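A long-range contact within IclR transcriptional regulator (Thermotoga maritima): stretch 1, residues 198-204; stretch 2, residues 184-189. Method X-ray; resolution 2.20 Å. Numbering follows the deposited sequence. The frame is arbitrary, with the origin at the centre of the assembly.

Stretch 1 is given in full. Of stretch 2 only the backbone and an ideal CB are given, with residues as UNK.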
# COMPACT_ATOMS: atom_id res chain seq x y z
N MET B 198 -18.36 19.25 -18.13
CA MET B 198 -19.59 19.29 -18.91
C MET B 198 -20.28 17.95 -18.68
O MET B 198 -19.63 16.98 -18.34
CB MET B 198 -19.30 19.47 -20.41
CG MET B 198 -18.86 20.88 -20.78
SD MET B 198 -18.37 21.03 -22.51
CE MET B 198 -19.84 20.42 -23.33
N CYS B 199 -21.60 17.89 -18.86
CA CYS B 199 -22.33 16.65 -18.64
C CYS B 199 -23.45 16.46 -19.64
O CYS B 199 -23.79 17.37 -20.39
CB CYS B 199 -22.93 16.66 -17.23
SG CYS B 199 -21.87 17.33 -15.93
N VAL B 200 -24.03 15.27 -19.65
CA VAL B 200 -25.16 14.96 -20.50
C VAL B 200 -26.09 14.15 -19.60
O VAL B 200 -25.65 13.21 -18.95
CB VAL B 200 -24.76 14.11 -21.73
CG1 VAL B 200 -26.00 13.61 -22.44
CG2 VAL B 200 -23.93 14.95 -22.69
N GLY B 201 -27.36 14.53 -19.55
CA GLY B 201 -28.28 13.82 -18.68
C GLY B 201 -29.64 13.51 -19.27
O GLY B 201 -30.13 14.21 -20.16
N VAL B 202 -30.26 12.46 -18.73
CA VAL B 202 -31.58 11.98 -19.14
C VAL B 202 -32.35 11.62 -17.86
O VAL B 202 -31.75 11.21 -16.87
CB VAL B 202 -31.44 10.72 -20.02
CG1 VAL B 202 -32.80 10.20 -20.43
CG2 VAL B 202 -30.60 11.03 -21.24
N PRO B 203 -33.69 11.79 -17.87
CA PRO B 203 -34.51 11.47 -16.69
C PRO B 203 -34.84 9.99 -16.50
O PRO B 203 -34.53 9.16 -17.35
CB PRO B 203 -35.79 12.29 -16.91
CG PRO B 203 -35.37 13.35 -17.87
CD PRO B 203 -34.46 12.61 -18.81
N ILE B 204 -35.48 9.69 -15.38
CA ILE B 204 -35.91 8.34 -15.04
C ILE B 204 -37.32 8.50 -14.48
O ILE B 204 -37.49 9.11 -13.43
CB ILE B 204 -35.03 7.71 -13.94
CG1 ILE B 204 -33.61 7.44 -14.45
CG2 ILE B 204 -35.66 6.40 -13.46
CD1 ILE B 204 -33.48 6.18 -15.31
N UNK B 184 -35.03 17.50 -27.31
CA UNK B 184 -34.00 16.50 -27.51
C UNK B 184 -34.30 15.24 -26.71
O UNK B 184 -34.14 14.12 -27.22
CB UNK B 184 -32.63 17.06 -27.12
N UNK B 185 -34.75 15.43 -25.47
CA UNK B 185 -35.06 14.31 -24.60
C UNK B 185 -33.96 14.14 -23.57
O UNK B 185 -33.93 13.15 -22.84
CB UNK B 185 -35.24 13.02 -25.41
N UNK B 186 -33.05 15.11 -23.51
CA UNK B 186 -31.93 15.10 -22.57
C UNK B 186 -31.38 16.51 -22.39
O UNK B 186 -31.78 17.43 -23.11
CB UNK B 186 -30.83 14.16 -23.05
N UNK B 187 -30.45 16.67 -21.45
CA UNK B 187 -29.85 17.98 -21.20
C UNK B 187 -28.35 17.98 -21.37
O UNK B 187 -27.73 16.93 -21.54
CB UNK B 187 -30.20 18.46 -19.79
N UNK B 188 -27.77 19.17 -21.32
CA UNK B 188 -26.33 19.34 -21.46
C UNK B 188 -25.88 20.46 -20.53
O UNK B 188 -26.52 21.51 -20.47
CB UNK B 188 -25.95 19.64 -22.91
N UNK B 189 -24.79 20.23 -19.80
CA UNK B 189 -24.26 21.23 -18.89
C UNK B 189 -22.98 21.81 -19.46
O UNK B 189 -21.89 21.30 -19.20
CB UNK B 189 -24.01 20.63 -17.50

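At position 184 nothing of stretch 1 lies within 5.5 Å of the ideal CB, so this contact scarcely restricts the side chain. The deposited residue is Arg 184, in helical conformation, and its side chain is out of reach of stretch 1.

At position 185 the backbone decides. With phi/psi of 104/9, just after a helix, a CB would be jammed against the carbonyl O of the preceding residue, which calls for glycine. Gly 185 is found there; its O lies 4.0 Å from Val 202 CG1 and 4.1 Å from Pro 203 CD.

Position 186 is extended (-160/173), and its CA-to-CB bond points sideways. The ideal CB stands 3.0 Å from Gly 201 O, tight enough to count as a clash, and 3.6 Å from Val 202 CG2, with Val 200 CG1 at 4.9 Å. Two valines favour an apolar or aromatic group, though several would serve. The deposited residue is Tyr 186, chi1 59° (p). It keeps the close approach of CB to Gly 201 O, 3.0 Å, while its CD2 reaches Val 200 CG1 at 4.2 Å; the end of the side chain then leads away from stretch 1.

Position 187 pairs with Gly 201 in antiparallel register. Its N donates to Gly 201 O (2.8 Å, 161°), and its O accepts from Gly 201 N (3.1 Å, 161°). The CB lies 4.3 Å from Gly 201 O, on the face where Gly 201 offers no side chain, so stretch 1 alone would admit several kinds of residue, small ones included; the deposited Ala 187 puts a single methyl there.

Position 188 forms a non-hydrogen-bonded pair with Val 200, CA to CA 4.6 Å. Its CB shares a face with the Val 200 side chain, 5.1 Å from Val 200 CG2, so a beta-branched or other aliphatic residue would suit. Val 188 (chi1 174°, t) brings CG2 to 4.5 Å from Val 200 CG2. Its CA also makes a CA-H...O contact with Cys 199 O, 3.4 Å.

Position 189 donates from N to Cys 199 O (3.1 Å, 165°); the return bond from Cys 199 N to its O is weak (3.4 Å, 141°). That O also receives a CA-H...O contact from Met 198 CA at 3.1 Å. The ideal CB is 3.9 Å from Cys 199 N, on the face that bears the Cys 199 side chain; stretch 1 alone does not choose between polar and apolar groups. Asp 189 occupies it: OD2 approaches Cys 199 SG at 3.7 Å, and both carboxylate oxygens are hydrogen-bonded elsewhere in the structure.

Stretch 2, residues 184-189: RGYAVD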
# COMPACT_ATOMS: atom_id res chain seq x y z
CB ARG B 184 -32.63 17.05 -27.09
CG ARG B 184 -32.16 18.24 -27.91
CD ARG B 184 -30.70 18.55 -27.65
NE ARG B 184 -30.44 18.82 -26.24
CZ ARG B 184 -31.00 19.81 -25.55
NH1 ARG B 184 -31.87 20.62 -26.15
NH2 ARG B 184 -30.71 19.99 -24.27
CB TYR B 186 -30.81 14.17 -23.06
CG TYR B 186 -30.24 14.56 -24.40
CD1 TYR B 186 -30.76 14.02 -25.59
CD2 TYR B 186 -29.18 15.47 -24.50
CE1 TYR B 186 -30.25 14.39 -26.83
CE2 TYR B 186 -28.67 15.84 -25.73
CZ TYR B 186 -29.21 15.29 -26.90
OH TYR B 186 -28.70 15.65 -28.12
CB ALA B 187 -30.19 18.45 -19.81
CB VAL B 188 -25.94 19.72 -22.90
CG1 VAL B 188 -24.46 20.04 -22.97
CG2 VAL B 188 -26.29 18.59 -23.86
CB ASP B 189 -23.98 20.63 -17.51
CG ASP B 189 -23.08 21.52 -16.66
OD1 ASP B 189 -23.11 22.74 -16.89
OD2 ASP B 189 -22.36 21.03 -15.77
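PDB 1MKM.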